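Side-chain contacts in beta-lactamase inhibitory protein BLIP-I (Streptomyces exfoliatus, PDB 3GMV), which inhibits beta-lactamases, probably by binding directly to the enzyme as a two-layer alpha/beta sandwich protein: residues Phe55-Thr58 against Glu62-Ser65; Glu6-Ile11 against Glu69-Ala74; Glu19-Gly24 against Cys30-Val35. All coordinates share one frame; numbering follows the deposited sequence.

Overall arrangement
The three contacts illustrate how chemistry changes with place in an antiparallel sheet and the helices on it. Contact 1, at the turn end of the hairpin of strands 52-57 and 63-69, relies on backbone hydrogen bonds, and its W64 and T58 line the TAM pocket. Contact 2 lies nearest the chain centre and joins helix 5-10 to the loop after strand 63-69, with a buried methyl-on-ring contact beside an exposed polar pair. Contact 3, the most peripheral, sets helix 17-24 against edge strand 30-31 through a tryptophan and a disulfide cysteine. Y8 and V20 of the helices, and I11 just past helix 5-10, meet F55, L63 and F57 of contact 1, so one apolar layer links all three.

Contact 1 of 3, residues Phe55-Thr58 against Glu62-Ser65. With TAM (tris(hydroxyethyl)aminomethane), chain B.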
ATOM      1  N   PHE A  55      -8.047  -1.298  -6.091  1.00  8.81           N
ATOM      2  CA  PHE A  55      -7.817  -0.258  -7.079  1.00  8.79           C
ATOM      3  C   PHE A  55      -9.071   0.596  -7.175  1.00  9.30           C
ATOM      4  O   PHE A  55     -10.168   0.061  -7.351  1.00  8.27           O
ATOM      5  CB  PHE A  55      -7.539  -0.946  -8.432  1.00  8.76           C
ATOM      6  CG  PHE A  55      -6.441  -1.925  -8.331  1.00  7.91           C
ATOM      7  CD1 PHE A  55      -5.128  -1.477  -8.191  1.00  7.01           C
ATOM      8  CD2 PHE A  55      -6.712  -3.280  -8.215  1.00 10.49           C
ATOM      9  CE1 PHE A  55      -4.077  -2.390  -8.035  1.00 10.03           C
ATOM     10  CE2 PHE A  55      -5.670  -4.211  -8.075  1.00  9.70           C
ATOM     11  CZ  PHE A  55      -4.346  -3.781  -7.971  1.00  9.13           C
ATOM     12  N   SER A  56      -8.911   1.912  -7.098  1.00  9.44           N
ATOM     13  CA  SER A  56     -10.072   2.808  -7.184  1.00  9.18           C
ATOM     14  C   SER A  56      -9.901   3.793  -8.311  1.00  8.26           C
ATOM     15  O   SER A  56      -8.759   4.136  -8.681  1.00  8.25           O
ATOM     16  CB  SER A  56     -10.303   3.534  -5.864  1.00  9.05           C
ATOM     17  OG  SER A  56     -10.662   2.576  -4.867  1.00 12.65           O
ATOM     18  N   PHE A  57     -11.036   4.219  -8.864  1.00  8.25           N
ATOM     19  CA  PHE A  57     -11.080   4.980 -10.121  1.00  7.10           C
ATOM     20  C   PHE A  57     -11.773   6.331  -9.998  1.00  7.91           C
ATOM     21  O   PHE A  57     -12.679   6.478  -9.215  1.00  7.55           O
ATOM     22  CB  PHE A  57     -11.790   4.135 -11.176  1.00  7.29           C
ATOM     23  CG  PHE A  57     -11.078   2.847 -11.429  1.00  7.82           C
ATOM     24  CD1 PHE A  57     -11.321   1.727 -10.635  1.00  8.50           C
ATOM     25  CD2 PHE A  57     -10.058   2.808 -12.354  1.00  6.56           C
ATOM     26  CE1 PHE A  57     -10.611   0.549 -10.833  1.00 11.08           C
ATOM     27  CE2 PHE A  57      -9.348   1.625 -12.578  1.00  8.32           C
ATOM     28  CZ  PHE A  57      -9.601   0.511 -11.823  1.00  8.68           C
ATOM     29  N   THR A  58     -11.350   7.312 -10.799  1.00  8.13           N
ATOM     30  CA  THR A  58     -12.021   8.614 -10.788  1.00  9.68           C
ATOM     31  C   THR A  58     -13.368   8.510 -11.527  1.00 10.61           C
ATOM     32  O   THR A  58     -13.718   7.495 -12.140  1.00 10.64           O
ATOM     33  CB  THR A  58     -11.187   9.674 -11.528  1.00  9.87           C
ATOM     34  OG1 THR A  58     -11.107   9.256 -12.888  1.00 10.13           O
ATOM     35  CG2 THR A  58      -9.774   9.796 -10.965  1.00 10.92           C
ATOM     36  N   GLU A  62     -10.463   6.372 -14.413  1.00  9.39           N
ATOM     37  CA  GLU A  62      -8.995   6.251 -14.429  1.00  9.48           C
ATOM     38  C   GLU A  62      -8.463   5.943 -13.032  1.00  8.46           C
ATOM     39  O   GLU A  62      -8.939   6.508 -12.050  1.00  6.98           O
ATOM     40  CB  GLU A  62      -8.366   7.548 -14.934  1.00 10.38           C
ATOM     41  CG  GLU A  62      -8.721   7.813 -16.392  1.00 10.95           C
ATOM     42  CD  GLU A  62      -8.225   9.151 -16.915  1.00 11.58           C
ATOM     43  OE1 GLU A  62      -7.571   9.911 -16.173  1.00 10.87           O
ATOM     44  OE2 GLU A  62      -8.471   9.433 -18.110  1.00 12.70           O
ATOM     45  N   LEU A  63      -7.450   5.070 -12.951  1.00  7.33           N
ATOM     46  CA  LEU A  63      -6.919   4.640 -11.637  1.00  6.86           C
ATOM     47  C   LEU A  63      -6.253   5.800 -10.906  1.00  7.27           C
ATOM     48  O   LEU A  63      -5.307   6.403 -11.427  1.00  7.38           O
ATOM     49  CB  LEU A  63      -5.852   3.546 -11.895  1.00  7.61           C
ATOM     50  CG  LEU A  63      -5.260   2.941 -10.648  1.00  7.53           C
ATOM     51  CD1 LEU A  63      -6.377   2.041 -10.052  1.00  6.43           C
ATOM     52  CD2 LEU A  63      -3.996   2.116 -10.921  1.00  8.59           C
ATOM     53  N   TRP A  64      -6.708   6.118  -9.694  1.00  6.50           N
ATOM     54  CA  TRP A  64      -6.029   7.137  -8.902  1.00  7.58           C
ATOM     55  C   TRP A  64      -5.442   6.531  -7.623  1.00  8.19           C
ATOM     56  O   TRP A  64      -4.634   7.173  -6.946  1.00  7.44           O
ATOM     57  CB  TRP A  64      -7.001   8.291  -8.533  1.00  7.64           C
ATOM     58  CG  TRP A  64      -8.084   7.873  -7.594  1.00  8.06           C
ATOM     59  CD1 TRP A  64      -9.293   7.313  -7.932  1.00  8.74           C
ATOM     60  CD2 TRP A  64      -8.067   7.944  -6.166  1.00  9.81           C
ATOM     61  NE1 TRP A  64     -10.020   7.027  -6.807  1.00 10.16           N
ATOM     62  CE2 TRP A  64      -9.294   7.405  -5.706  1.00 10.68           C
ATOM     63  CE3 TRP A  64      -7.137   8.404  -5.229  1.00 10.40           C
ATOM     64  CZ2 TRP A  64      -9.612   7.299  -4.348  1.00 13.70           C
ATOM     65  CZ3 TRP A  64      -7.471   8.315  -3.859  1.00 10.78           C
ATOM     66  CH2 TRP A  64      -8.690   7.765  -3.445  1.00 12.51           C
ATOM     67  N   SER A  65      -5.853   5.315  -7.264  1.00  7.45           N
ATOM     68  CA  SER A  65      -5.426   4.757  -5.980  1.00  9.57           C
ATOM     69  C   SER A  65      -5.104   3.256  -6.085  1.00  8.71           C
ATOM     70  O   SER A  65      -5.889   2.496  -6.640  1.00  8.95           O
ATOM     71  CB  SER A  65      -6.542   4.937  -4.949  1.00 10.61           C
ATOM     72  OG  SER A  65      -6.155   4.342  -3.707  1.00 13.24           O
TER
HETATM   73  C   TAM B   1     -11.121  11.217  -5.568  1.00 40.14           C
HETATM   74  C1  TAM B   1     -11.021  10.988  -4.075  1.00 40.41           C
HETATM   75  C2  TAM B   1     -11.153  12.710  -5.888  1.00 40.59           C
HETATM   76  C3  TAM B   1     -12.369  10.542  -6.099  1.00 40.10           C
HETATM   77  C4  TAM B   1      -9.667  11.442  -3.553  1.00 39.73           C
HETATM   78  C5  TAM B   1     -10.266  13.515  -4.941  1.00 41.39           C
HETATM   79  C6  TAM B   1     -12.358  10.475  -7.623  1.00 39.48           C
HETATM   80  N   TAM B   1      -9.961  10.611  -6.208  1.00 40.27           N
HETATM   81  O4  TAM B   1      -9.606  11.153  -2.145  1.00 38.68           O
HETATM   82  O5  TAM B   1     -11.061  14.458  -4.192  1.00 43.22           O
HETATM   83  O6  TAM B   1     -11.243  11.207  -8.146  1.00 37.15           O
HETATM   84  O   HOH W   1     -12.811   6.338  -5.962  1.00 13.64           O
HETATM   85  O   HOH W   2      -9.502  10.992 -14.325  1.00  9.40           O
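S56 and the pair W64-S65 carry the backbone bonding. S56 N donates to S65 O at 3.1 Å, and S56 O receives W64 N at 3.0 Å together with a weak bond from S65 N. Next to the turn, T58 N reaches E62 O at 2.8 Å, and T58 OG1 takes a weak bond from E62 N; it is also held by E60 N.

Apolar contacts gather on the face that bears F57 and L63. L63 CD1 lies over a face of the F57 ring in a CH-pi contact, 26° off the normal, and also touches F55 CB at 3.6 Å. V20 of helix 17-24 packs against both phenylalanines.

The indole of W64 divides its contacts between edge and faces. Its CG stands between the backbone N and the carbonyl carbon (chi1 67°), which brings the ring's edge alongside S56-F57, with CD1 3.4 Å from F57 C. One water accepts from W64 NE1 and donates to F57 O. S65 CB lies over one face, toward the rim; over the centre of the opposite face sits the N atom of TAM, 3.3 Å from W64 CD2, while T58 CG2 approaches TAM O6.

With two residues facing S56, the arrangement is a classic beta bulge in a hairpin, and its W64 and T58 join P113 in the TAM pocket.

Contact 2 of 3, residues Glu6-Ile11 against Glu69-Ala74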
ATOM      1  N   GLU A   6       3.590  -8.933  -8.959  1.00 13.89           N
ATOM      2  CA  GLU A   6       4.001  -8.498 -10.286  1.00 14.07           C
ATOM      3  C   GLU A   6       2.859  -7.817 -11.040  1.00 12.42           C
ATOM      4  O   GLU A   6       3.080  -6.783 -11.672  1.00 12.57           O
ATOM      5  CB  GLU A   6       4.622  -9.660 -11.096  1.00 14.21           C
ATOM      6  CG  GLU A   6       5.970 -10.118 -10.533  1.00 19.00           C
ATOM      7  CD  GLU A   6       5.882 -10.834  -9.159  1.00 23.08           C
ATOM      8  OE1 GLU A   6       4.867 -11.497  -8.845  1.00 21.44           O
ATOM      9  OE2 GLU A   6       6.870 -10.741  -8.387  1.00 27.42           O
ATOM     10  N   LYS A   7       1.643  -8.365 -10.968  1.00 11.71           N
ATOM     11  CA  LYS A   7       0.494  -7.711 -11.609  1.00 11.28           C
ATOM     12  C   LYS A   7       0.213  -6.342 -10.977  1.00 10.15           C
ATOM     13  O   LYS A   7      -0.084  -5.363 -11.670  1.00  9.87           O
ATOM     14  CB  LYS A   7      -0.753  -8.623 -11.566  1.00 11.15           C
ATOM     15  CG  LYS A   7      -0.551  -9.869 -12.472  1.00 13.57           C
ATOM     16  CD  LYS A   7      -1.574 -10.948 -12.330  1.00 16.44           C
ATOM     17  CE  LYS A   7      -1.385 -11.901 -13.516  1.00 20.92           C
ATOM     18  NZ  LYS A   7      -1.843 -11.267 -14.792  1.00 26.12           N
ATOM     19  N   TYR A   8       0.281  -6.287  -9.651  1.00  9.37           N
ATOM     20  CA  TYR A   8       0.154  -5.017  -8.914  1.00  9.65           C
ATOM     21  C   TYR A   8       1.091  -3.947  -9.476  1.00  9.90           C
ATOM     22  O   TYR A   8       0.677  -2.817  -9.695  1.00 10.24           O
ATOM     23  CB  TYR A   8       0.458  -5.249  -7.421  1.00  8.82           C
ATOM     24  CG  TYR A   8       0.242  -4.059  -6.475  1.00 10.31           C
ATOM     25  CD1 TYR A   8      -1.028  -3.707  -6.044  1.00  9.99           C
ATOM     26  CD2 TYR A   8       1.330  -3.334  -5.982  1.00 11.69           C
ATOM     27  CE1 TYR A   8      -1.221  -2.607  -5.143  1.00  9.99           C
ATOM     28  CE2 TYR A   8       1.153  -2.281  -5.074  1.00 10.29           C
ATOM     29  CZ  TYR A   8      -0.117  -1.928  -4.675  1.00  9.07           C
ATOM     30  OH  TYR A   8      -0.311  -0.876  -3.780  1.00  8.59           O
ATOM     31  N   GLU A   9       2.352  -4.299  -9.690  1.00  9.81           N
ATOM     32  CA  GLU A   9       3.332  -3.353 -10.236  1.00 10.40           C
ATOM     33  C   GLU A   9       3.065  -2.954 -11.695  1.00 10.80           C
ATOM     34  O   GLU A   9       3.402  -1.843 -12.092  1.00 11.21           O
ATOM     35  CB  GLU A   9       4.760  -3.905 -10.051  1.00 12.58           C
ATOM     36  CG  GLU A   9       5.074  -4.185  -8.558  1.00 13.84           C
ATOM     37  CD  GLU A   9       6.224  -5.187  -8.354  1.00 23.04           C
ATOM     38  OE1 GLU A   9       6.906  -5.551  -9.341  1.00 23.79           O
ATOM     39  OE2 GLU A   9       6.428  -5.616  -7.204  1.00 21.49           O
ATOM     40  N   GLN A  10       2.492  -3.856 -12.486  1.00  9.73           N
ATOM     41  CA  GLN A  10       2.178  -3.577 -13.882  1.00 10.38           C
ATOM     42  C   GLN A  10       1.023  -2.566 -13.964  1.00 10.72           C
ATOM     43  O   GLN A  10       0.876  -1.882 -14.982  1.00 11.38           O
ATOM     44  CB  GLN A  10       1.767  -4.873 -14.587  1.00 10.51           C
ATOM     45  CG  GLN A  10       2.963  -5.773 -14.841  1.00 12.80           C
ATOM     46  CD  GLN A  10       2.587  -7.201 -15.065  1.00 19.26           C
ATOM     47  OE1 GLN A  10       1.489  -7.502 -15.516  1.00 20.73           O
ATOM     48  NE2 GLN A  10       3.513  -8.107 -14.752  1.00 22.76           N
ATOM     49  N   ILE A  11       0.196  -2.533 -12.916  1.00  8.79           N
ATOM     50  CA  ILE A  11      -0.978  -1.639 -12.850  1.00  9.18           C
ATOM     51  C   ILE A  11      -0.478  -0.241 -12.492  1.00 10.28           C
ATOM     52  O   ILE A  11       0.305  -0.096 -11.550  1.00 10.60           O
ATOM     53  CB  ILE A  11      -2.011  -2.167 -11.836  1.00  9.09           C
ATOM     54  CG1 ILE A  11      -2.701  -3.385 -12.470  1.00 10.13           C
ATOM     55  CG2 ILE A  11      -3.077  -1.110 -11.513  1.00  7.80           C
ATOM     56  CD1 ILE A  11      -3.398  -4.335 -11.463  1.00 10.34           C
ATOM     57  N   GLU A  69      -2.490  -5.262   1.054  1.00 13.62           N
ATOM     58  CA  GLU A  69      -1.890  -5.799   2.264  1.00 14.47           C
ATOM     59  C   GLU A  69      -1.247  -7.113   1.913  1.00 15.01           C
ATOM     60  O   GLU A  69      -1.816  -7.929   1.174  1.00 14.11           O
ATOM     61  CB  GLU A  69      -2.917  -5.994   3.372  1.00 14.08           C
ATOM     62  CG  GLU A  69      -3.357  -4.669   3.996  1.00 15.21           C
ATOM     63  CD  GLU A  69      -4.256  -4.891   5.183  1.00 16.93           C
ATOM     64  OE1 GLU A  69      -5.468  -5.036   4.964  1.00 15.35           O
ATOM     65  OE2 GLU A  69      -3.750  -4.935   6.325  1.00 19.66           O
ATOM     66  N   TYR A  70      -0.028  -7.283   2.399  1.00 14.75           N
ATOM     67  CA  TYR A  70       0.670  -8.580   2.353  1.00 15.82           C
ATOM     68  C   TYR A  70       1.264  -8.987   1.018  1.00 15.19           C
ATOM     69  O   TYR A  70       1.800 -10.087   0.908  1.00 15.27           O
ATOM     70  CB  TYR A  70      -0.204  -9.733   2.939  1.00 16.08           C
ATOM     71  CG  TYR A  70      -0.996  -9.373   4.180  1.00 19.80           C
ATOM     72  CD1 TYR A  70      -0.409  -8.653   5.219  1.00 24.72           C
ATOM     73  CD2 TYR A  70      -2.331  -9.738   4.308  1.00 23.13           C
ATOM     74  CE1 TYR A  70      -1.131  -8.301   6.343  1.00 26.68           C
ATOM     75  CE2 TYR A  70      -3.069  -9.389   5.446  1.00 26.32           C
ATOM     76  CZ  TYR A  70      -2.450  -8.675   6.456  1.00 27.11           C
ATOM     77  OH  TYR A  70      -3.166  -8.311   7.575  1.00 30.48           O
ATOM     78  N   LEU A  71       1.225  -8.128  -0.000  1.00 13.85           N
ATOM     79  CA  LEU A  71       1.850  -8.490  -1.265  1.00 14.64           C
ATOM     80  C   LEU A  71       3.363  -8.541  -1.152  1.00 14.84           C
ATOM     81  O   LEU A  71       4.013  -9.209  -1.940  1.00 15.54           O
ATOM     82  CB  LEU A  71       1.489  -7.505  -2.394  1.00 13.31           C
ATOM     83  CG  LEU A  71       0.024  -7.525  -2.823  1.00 15.07           C
ATOM     84  CD1 LEU A  71      -0.241  -6.496  -3.918  1.00 12.84           C
ATOM     85  CD2 LEU A  71      -0.369  -8.955  -3.309  1.00 14.41           C
ATOM     86  N   TYR A  72       3.920  -7.781  -0.208  1.00 13.65           N
ATOM     87  CA  TYR A  72       5.353  -7.725  -0.001  1.00 13.55           C
ATOM     88  C   TYR A  72       5.686  -8.011   1.460  1.00 13.27           C
ATOM     89  O   TYR A  72       4.903  -7.718   2.342  1.00 13.12           O
ATOM     90  CB  TYR A  72       5.866  -6.322  -0.326  1.00 13.79           C
ATOM     91  CG  TYR A  72       5.576  -5.916  -1.738  1.00 13.93           C
ATOM     92  CD1 TYR A  72       6.412  -6.305  -2.766  1.00 16.01           C
ATOM     93  CD2 TYR A  72       4.468  -5.122  -2.038  1.00 16.91           C
ATOM     94  CE1 TYR A  72       6.148  -5.923  -4.072  1.00 19.40           C
ATOM     95  CE2 TYR A  72       4.189  -4.747  -3.341  1.00 16.79           C
ATOM     96  CZ  TYR A  72       5.028  -5.150  -4.345  1.00 16.81           C
ATOM     97  OH  TYR A  72       4.762  -4.792  -5.647  1.00 19.88           O
ATOM     98  N   LYS A  73       6.845  -8.616   1.704  1.00 13.73           N
ATOM     99  CA  LYS A  73       7.298  -8.831   3.076  1.00 14.66           C
ATOM    100  C   LYS A  73       8.582  -8.019   3.227  1.00 13.15           C
ATOM    101  O   LYS A  73       9.398  -7.953   2.317  1.00 14.08           O
ATOM    102  CB  LYS A  73       7.576 -10.335   3.312  1.00 16.07           C
ATOM    103  CG  LYS A  73       6.307 -11.203   3.326  1.00 20.11           C
ATOM    104  CD  LYS A  73       6.667 -12.699   3.320  1.00 24.46           C
ATOM    105  CE  LYS A  73       5.448 -13.553   2.990  1.00 27.97           C
ATOM    106  NZ  LYS A  73       4.310 -13.175   3.876  1.00 31.39           N
ATOM    107  N   ALA A  74       8.775  -7.409   4.379  1.00 13.04           N
ATOM    108  CA  ALA A  74       9.990  -6.641   4.618  1.00 12.71           C
ATOM    109  C   ALA A  74      11.232  -7.478   4.439  1.00 13.29           C
ATOM    110  O   ALA A  74      11.249  -8.644   4.811  1.00 13.67           O
ATOM    111  CB  ALA A  74       9.971  -6.054   6.038  1.00 12.99           C
TER
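Y8 and L71 form the apolar half of the first shell. The methyl CD1 of L71 stands over one face of the Y8 ring, offset toward the rim, and comes within 3.6 Å of Y8 CG. Its line to the ring centroid is 27° off the normal, as in a CH-pi contact. With CG anti to the backbone N, a chi1 of -174° carries the Y8 ring off the helix toward the loop, and a chi2 of 79° turns a face to the methyl.

The polar half pairs E9 with Y72. An extended E9 chain brings OE2 to the edge of the phenol ring, in its plane, where Y72 OH donates a hydrogen bond to it. The modelled separation of E9 OE2 and Y72 OH, 2.4 Å, is very short, so the detail of this pair is doubtful. Carboxylate and ring are nearly coplanar. Y72 also brushes Y8, with its OH 3.7 Å from Y8 CD2.

A second shell positions these groups. K66 makes a cation-pi contact with Y8, and its NZ donates to the carbonyls of Y8 and I11, at and just past the C-terminal end of the helix. N68 bridges the two segments weakly, ND2 to Y8 OH and OD1 to L71 N. F3 and F55 also pack on Y8, while V106 touches Y72.

The chemistry is therefore graded: a buried aromatic ring is packed among a methyl, a cation and other apolar side chains, whereas the exposed carboxylate lies nearly coplanar with a phenol that, if the bond is as modelled, may take up some of its charge.

Contact 3 of 3, residues Glu19-Gly24 against Cys30-Val35; sequences EVWEIG and CDTGGV
Helix 17-24 leans on the edge strand 30-31 at the C30-C42 disulfide, where W21 reaches across to C30 and the backbone beyond it. C30 CB lies over the six-membered ring of the indole, off-centre, while D31 and T32 meet the ring's edge at CZ3. The methylene is 3.8 Å from W21 CZ3 and makes a CH-pi contact 28° off the ring normal. Beside it, W21 CH2 approaches C30 O at 3.6 Å. The carbonyl carbon of D31 lies in the ring plane at the edge, 3.8 Å from W21 CZ3, and T32 CB follows at 4.1 Å from that same ring atom. One tryptophan thus spans three successive residues of the strand and its exit. A chi1 of -175° swings W21 CG to the far side from its backbone N and stretches the indole out to the strand.

In the two-layer alpha/beta sandwich this is where the helical layer meets the margin of the antiparallel sheet. C42, on the neighbouring strand 40-43, completes the disulfide, and I40 of that strand packs against W21, V20 and C30. D31 pairs with L41 through the backbone. Past the strand, T32 OG1 is shared between the carbonyls of S39 and G37, which ties the start of the following loop back to its return.

The sulfur of C30 takes a different course. With SG beside the backbone N and anti to the carbonyl carbon, it turns toward G24 of segment 19-24 and lies 3.6 Å from G24 O. G24, a glycine, has no side chain, and the sulfur packs directly against its backbone. Its relation to W21 is a more distant, oblique sulfur-aromatic contact, 5.4 Å from SG to the centroid of the six-membered ring.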
ATOM      1  N   GLU A  19      -8.517  -1.929 -18.200  1.00  6.27           N
ATOM      2  CA  GLU A  19      -7.094  -2.261 -18.258  1.00  6.04           C
ATOM      3  C   GLU A  19      -6.646  -2.914 -16.953  1.00  5.95           C
ATOM      4  O   GLU A  19      -5.904  -3.901 -16.939  1.00  5.45           O
ATOM      5  CB  GLU A  19      -6.242  -1.008 -18.556  1.00  6.45           C
ATOM      6  CG  GLU A  19      -6.245  -0.745 -20.069  1.00  7.41           C
ATOM      7  CD  GLU A  19      -5.690   0.617 -20.443  1.00  8.50           C
ATOM      8  OE1 GLU A  19      -5.611   1.514 -19.585  1.00 10.08           O
ATOM      9  OE2 GLU A  19      -5.295   0.768 -21.610  1.00 10.48           O
ATOM     10  N   VAL A  20      -7.066  -2.329 -15.844  1.00  5.59           N
ATOM     11  CA  VAL A  20      -6.700  -2.870 -14.557  1.00  6.33           C
ATOM     12  C   VAL A  20      -7.319  -4.246 -14.308  1.00  6.91           C
ATOM     13  O   VAL A  20      -6.648  -5.148 -13.810  1.00  7.17           O
ATOM     14  CB  VAL A  20      -7.114  -1.878 -13.427  1.00  6.75           C
ATOM     15  CG1 VAL A  20      -6.849  -2.533 -12.075  1.00  8.70           C
ATOM     16  CG2 VAL A  20      -6.297  -0.581 -13.569  1.00  7.79           C
ATOM     17  N   TRP A  21      -8.607  -4.399 -14.639  1.00  7.57           N
ATOM     18  CA  TRP A  21      -9.302  -5.690 -14.520  1.00  8.27           C
ATOM     19  C   TRP A  21      -8.551  -6.782 -15.316  1.00  9.40           C
ATOM     20  O   TRP A  21      -8.357  -7.901 -14.809  1.00  9.58           O
ATOM     21  CB  TRP A  21     -10.741  -5.526 -15.034  1.00  9.37           C
ATOM     22  CG  TRP A  21     -11.652  -6.732 -14.868  1.00  8.74           C
ATOM     23  CD1 TRP A  21     -11.988  -7.624 -15.824  1.00 11.92           C
ATOM     24  CD2 TRP A  21     -12.380  -7.093 -13.696  1.00  9.75           C
ATOM     25  NE1 TRP A  21     -12.876  -8.546 -15.324  1.00 11.25           N
ATOM     26  CE2 TRP A  21     -13.130  -8.239 -14.011  1.00 10.04           C
ATOM     27  CE3 TRP A  21     -12.466  -6.555 -12.400  1.00  8.14           C
ATOM     28  CZ2 TRP A  21     -13.948  -8.878 -13.079  1.00 11.13           C
ATOM     29  CZ3 TRP A  21     -13.263  -7.167 -11.487  1.00  9.12           C
ATOM     30  CH2 TRP A  21     -13.999  -8.342 -11.821  1.00 10.06           C
ATOM     31  N   GLU A  22      -8.111  -6.451 -16.528  1.00  8.96           N
ATOM     32  CA  GLU A  22      -7.409  -7.409 -17.376  1.00 10.27           C
ATOM     33  C   GLU A  22      -6.075  -7.804 -16.728  1.00  9.34           C
ATOM     34  O   GLU A  22      -5.753  -8.996 -16.602  1.00  9.82           O
ATOM     35  CB  GLU A  22      -7.205  -6.843 -18.794  1.00 10.86           C
ATOM     36  CG  GLU A  22      -6.213  -7.682 -19.651  1.00 14.36           C
ATOM     37  CD  GLU A  22      -6.790  -8.995 -20.142  1.00 22.03           C
ATOM     38  OE1 GLU A  22      -8.022  -9.147 -20.158  1.00 24.49           O
ATOM     39  OE2 GLU A  22      -6.013  -9.889 -20.552  1.00 25.89           O
ATOM     40  N   ILE A  23      -5.299  -6.820 -16.314  1.00  9.37           N
ATOM     41  CA  ILE A  23      -3.984  -7.106 -15.731  1.00  9.21           C
ATOM     42  C   ILE A  23      -4.134  -7.894 -14.424  1.00  9.93           C
ATOM     43  O   ILE A  23      -3.393  -8.840 -14.162  1.00 10.55           O
ATOM     44  CB  ILE A  23      -3.173  -5.818 -15.491  1.00  8.99           C
ATOM     45  CG1 ILE A  23      -2.733  -5.227 -16.847  1.00  8.10           C
ATOM     46  CG2 ILE A  23      -1.953  -6.146 -14.655  1.00  9.98           C
ATOM     47  CD1 ILE A  23      -2.285  -3.761 -16.720  1.00  6.77           C
ATOM     48  N   GLY A  24      -5.096  -7.502 -13.592  1.00  9.90           N
ATOM     49  CA  GLY A  24      -5.302  -8.170 -12.324  1.00 10.24           C
ATOM     50  C   GLY A  24      -5.677  -9.637 -12.435  1.00 11.75           C
ATOM     51  O   GLY A  24      -5.496 -10.379 -11.485  1.00 12.31           O
ATOM     52  N   CYS A  30     -10.397 -11.402  -9.487  1.00 11.75           N
ATOM     53  CA  CYS A  30     -10.801 -10.105  -8.949  1.00 10.71           C
ATOM     54  C   CYS A  30     -12.310 -10.027  -8.825  1.00 11.28           C
ATOM     55  O   CYS A  30     -13.041 -10.873  -9.385  1.00 12.87           O
ATOM     56  CB  CYS A  30     -10.339  -8.981  -9.882  1.00 10.59           C
ATOM     57  SG  CYS A  30      -8.583  -9.031 -10.251  1.00 10.10           S
ATOM     58  N   ASP A  31     -12.778  -9.031  -8.079  1.00 11.09           N
ATOM     59  CA  ASP A  31     -14.201  -8.759  -7.935  1.00 11.19           C
ATOM     60  C   ASP A  31     -14.461  -7.261  -7.924  1.00 10.32           C
ATOM     61  O   ASP A  31     -13.593  -6.462  -7.587  1.00 10.36           O
ATOM     62  CB  ASP A  31     -14.709  -9.342  -6.611  1.00 11.85           C
ATOM     63  CG  ASP A  31     -14.688 -10.850  -6.606  1.00 17.09           C
ATOM     64  OD1 ASP A  31     -15.587 -11.453  -7.209  1.00 22.25           O
ATOM     65  OD2 ASP A  31     -13.800 -11.429  -5.959  1.00 22.58           O
ATOM     66  N   THR A  32     -15.667  -6.888  -8.315  1.00  9.32           N
ATOM     67  CA  THR A  32     -16.116  -5.522  -8.225  1.00 10.28           C
ATOM     68  C   THR A  32     -17.569  -5.573  -7.700  1.00 10.31           C
ATOM     69  O   THR A  32     -18.181  -6.656  -7.636  1.00  9.46           O
ATOM     70  CB  THR A  32     -16.033  -4.784  -9.598  1.00  9.97           C
ATOM     71  OG1 THR A  32     -16.475  -3.429  -9.444  1.00 11.58           O
ATOM     72  CG2 THR A  32     -16.905  -5.453 -10.622  1.00 11.35           C
ATOM     73  N   GLY A  33     -18.090  -4.419  -7.278  1.00 10.93           N
ATOM     74  CA  GLY A  33     -19.455  -4.352  -6.757  1.00 11.95           C
ATOM     75  C   GLY A  33     -19.646  -4.927  -5.359  1.00 13.15           C
ATOM     76  O   GLY A  33     -18.687  -5.178  -4.606  1.00 12.29           O
ATOM     77  N   GLY A  34     -20.900  -5.169  -4.992  1.00 12.35           N
ATOM     78  CA  GLY A  34     -21.161  -5.437  -3.579  1.00 13.92           C
ATOM     79  C   GLY A  34     -20.475  -4.379  -2.726  1.00 13.94           C
ATOM     80  O   GLY A  34     -20.460  -3.205  -3.051  1.00 15.57           O
ATOM     81  N   VAL A  35     -19.892  -4.786  -1.606  1.00 15.36           N
ATOM     82  CA  VAL A  35     -19.217  -3.835  -0.726  1.00 15.15           C
ATOM     83  C   VAL A  35     -17.981  -3.156  -1.346  1.00 14.99           C
ATOM     84  O   VAL A  35     -17.514  -2.140  -0.845  1.00 15.14           O
ATOM     85  CB  VAL A  35     -18.812  -4.535   0.606  1.00 16.10           C
ATOM     86  CG1 VAL A  35     -20.035  -4.968   1.343  1.00 18.41           C
ATOM     87  CG2 VAL A  35     -17.928  -5.724   0.301  1.00 17.36           C
TER